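Local atomic coordinates of PCF11 protein (Saccharomyces cerevisiae, PDB entry 1SZ9), a protein that takes part in the 3'-end processing of mRNA and recognises the carboxy-terminal domain of RNA polymerase II through its CTD-interacting domain. Residues A47-I52 with I80-N85. Numbering follows the deposited sequence.
Sequences AIESRI and IYFSRN
Glu49 and Phe82, with Ile48 and Asn85 beside them, illustrate how one carboxylate can tie residues 80-85 to helix 41-54. The packed part is apolar. Ile48 meets the edge of the Phe82 ring, CD1 lying 3.8 Å from CZ, and the two side chains cross at about a right angle. Leu67 and Cys71 of helix 57-73 also touch Phe82, while Phe12 and Leu16 of helix 3-16 touch Ile48, so this side belongs to the buried core of the all-helical CTD-interacting domain.

The other side is polar, watered and only partly buried. Glu49 has CG beside its own backbone N (chi1 -60°) and runs extended from there, passing the phenyl ring in the opposite direction with CG 4.0 Å from Phe82 CE1. Its OE1 accepts a hydrogen bond from Asn85 ND2 at 2.8 Å, nearly straight at 167°, through the syn lone pair; OE1 lies close to the amide plane, although carboxylate and amide are turned 48° apart. OE2 accepts a hydrogen bond from a water that also donates to Phe82 O, 2.8 Å from that water's oxygen. A second water donates to Tyr81 O and accepts from Asn85 N, but its approach to Glu49 OE2 is doubtfully short. A glutamine in place of Glu49 would probably leave one of these donors, the Asn85 amide or the water on Phe82 O, facing an NH2 group without an acceptor.

With both oxygens engaged, the carboxylate holds the Asn85 amide directly and reaches the backbone of residues 80-85 through water, and the surrounding donors probably favour its ionised form.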
loop_
_atom_site.group_PDB
_atom_site.type_symbol
_atom_site.label_atom_id
_atom_site.label_comp_id
_atom_site.label_asym_id
_atom_site.label_seq_id
_atom_site.Cartn_x
_atom_site.Cartn_y
_atom_site.Cartn_z
ATOM N N ALA A 47 10.688 -1.749 -1.077
ATOM C CA ALA A 47 10.761 -2.066 0.341
ATOM C C ALA A 47 9.345 -2.373 0.877
ATOM O O ALA A 47 9.143 -3.344 1.601
ATOM C CB ALA A 47 11.364 -0.895 1.096
ATOM N N ILE A 48 8.365 -1.547 0.513
ATOM C CA ILE A 48 7.006 -1.768 0.980
ATOM C C ILE A 48 6.381 -3.024 0.371
ATOM O O ILE A 48 5.755 -3.794 1.084
ATOM C CB ILE A 48 6.124 -0.523 0.710
ATOM C CG1 ILE A 48 6.548 0.597 1.658
ATOM C CG2 ILE A 48 4.637 -0.826 0.970
ATOM C CD1 ILE A 48 5.847 1.887 1.414
ATOM N N GLU A 49 6.552 -3.236 -0.932
ATOM C CA GLU A 49 5.983 -4.427 -1.575
ATOM C C GLU A 49 6.638 -5.682 -1.012
ATOM O O GLU A 49 5.968 -6.696 -0.797
ATOM C CB GLU A 49 6.156 -4.386 -3.100
ATOM C CG GLU A 49 5.484 -3.175 -3.758
ATOM C CD GLU A 49 5.250 -3.342 -5.256
ATOM O OE1 GLU A 49 5.959 -4.145 -5.891
ATOM O OE2 GLU A 49 4.354 -2.661 -5.809
ATOM N N SER A 50 7.944 -5.598 -0.763
ATOM C CA SER A 50 8.681 -6.721 -0.196
ATOM C C SER A 50 8.119 -7.043 1.190
ATOM O O SER A 50 7.846 -8.209 1.495
ATOM C CB SER A 50 10.184 -6.387 -0.113
ATOM O OG SER A 50 10.888 -7.418 0.549
ATOM N N ARG A 51 7.938 -6.017 2.029
ATOM C CA ARG A 51 7.372 -6.242 3.365
ATOM C C ARG A 51 5.974 -6.875 3.277
ATOM O O ARG A 51 5.677 -7.843 3.977
ATOM C CB ARG A 51 7.303 -4.934 4.191
ATOM C CG ARG A 51 6.287 -5.025 5.338
ATOM C CD ARG A 51 6.718 -4.524 6.723
ATOM N NE ARG A 51 7.720 -5.372 7.346
ATOM C CZ ARG A 51 7.693 -5.811 8.605
ATOM N NH1 ARG A 51 6.701 -5.501 9.441
ATOM N NH2 ARG A 51 8.690 -6.572 9.034
ATOM N N ILE A 52 5.113 -6.343 2.413
ATOM C CA ILE A 52 3.771 -6.902 2.265
ATOM C C ILE A 52 3.825 -8.384 1.890
ATOM O O ILE A 52 3.049 -9.210 2.387
ATOM C CB ILE A 52 2.979 -6.134 1.191
ATOM C CG1 ILE A 52 2.656 -4.722 1.713
ATOM C CG2 ILE A 52 1.700 -6.896 0.824
ATOM C CD1 ILE A 52 2.127 -3.773 0.645
ATOM N N ILE A 80 1.782 5.887 -9.374
ATOM C CA ILE A 80 2.126 5.249 -10.638
ATOM C C ILE A 80 2.906 3.968 -10.393
ATOM O O ILE A 80 2.549 2.908 -10.906
ATOM C CB ILE A 80 2.972 6.203 -11.532
ATOM C CG1 ILE A 80 2.130 7.425 -11.920
ATOM C CG2 ILE A 80 3.457 5.480 -12.781
ATOM C CD1 ILE A 80 2.925 8.533 -12.584
ATOM N N TYR A 81 3.964 4.058 -9.594
ATOM C CA TYR A 81 4.788 2.891 -9.309
ATOM C C TYR A 81 4.072 1.729 -8.619
ATOM O O TYR A 81 4.242 0.591 -9.033
ATOM C CB TYR A 81 6.007 3.292 -8.483
ATOM C CG TYR A 81 6.944 4.266 -9.178
ATOM C CD1 TYR A 81 6.708 4.690 -10.495
ATOM C CD2 TYR A 81 8.063 4.762 -8.513
ATOM C CE1 TYR A 81 7.567 5.591 -11.132
ATOM C CE2 TYR A 81 8.931 5.660 -9.131
ATOM C CZ TYR A 81 8.677 6.074 -10.439
ATOM O OH TYR A 81 9.520 6.981 -11.034
ATOM N N PHE A 82 3.299 2.000 -7.562
ATOM C CA PHE A 82 2.574 0.927 -6.855
ATOM C C PHE A 82 1.474 0.302 -7.718
ATOM O O PHE A 82 1.072 -0.835 -7.470
ATOM C CB PHE A 82 1.930 1.450 -5.559
ATOM C CG PHE A 82 2.883 1.581 -4.410
ATOM C CD1 PHE A 82 3.554 0.448 -3.906
ATOM C CD2 PHE A 82 3.093 2.823 -3.795
ATOM C CE1 PHE A 82 4.417 0.548 -2.801
ATOM C CE2 PHE A 82 3.948 2.930 -2.701
ATOM C CZ PHE A 82 4.613 1.790 -2.199
ATOM N N SER A 83 0.981 1.040 -8.718
ATOM C CA SER A 83 -0.083 0.521 -9.591
ATOM C C SER A 83 0.323 -0.748 -10.324
ATOM O O SER A 83 -0.528 -1.579 -10.620
ATOM C CB SER A 83 -0.501 1.535 -10.671
ATOM O OG SER A 83 -1.282 2.586 -10.135
ATOM N N ARG A 84 1.610 -0.883 -10.631
ATOM C CA ARG A 84 2.056 -2.044 -11.383
ATOM C C ARG A 84 1.805 -3.403 -10.745
ATOM O O ARG A 84 1.345 -4.321 -11.423
ATOM C CB ARG A 84 3.543 -1.935 -11.746
ATOM C CG ARG A 84 3.999 -3.127 -12.605
ATOM C CD ARG A 84 5.293 -2.843 -13.323
ATOM N NE ARG A 84 5.215 -1.588 -14.068
ATOM C CZ ARG A 84 6.280 -0.875 -14.402
ATOM N NH1 ARG A 84 7.486 -1.315 -14.062
ATOM N NH2 ARG A 84 6.143 0.295 -15.020
ATOM N N ASN A 85 2.115 -3.551 -9.460
ATOM C CA ASN A 85 1.889 -4.840 -8.813
ATOM C C ASN A 85 0.717 -4.821 -7.828
ATOM O O ASN A 85 0.459 -5.810 -7.161
ATOM C CB ASN A 85 3.173 -5.319 -8.100
ATOM C CG ASN A 85 4.375 -5.382 -9.042
ATOM O OD1 ASN A 85 4.226 -5.659 -10.224
ATOM N ND2 ASN A 85 5.567 -5.129 -8.513
HETATM O O HOH W 1 4.261 -1.899 -8.095
HETATM O O HOH W 2 1.651 -2.462 -5.285
#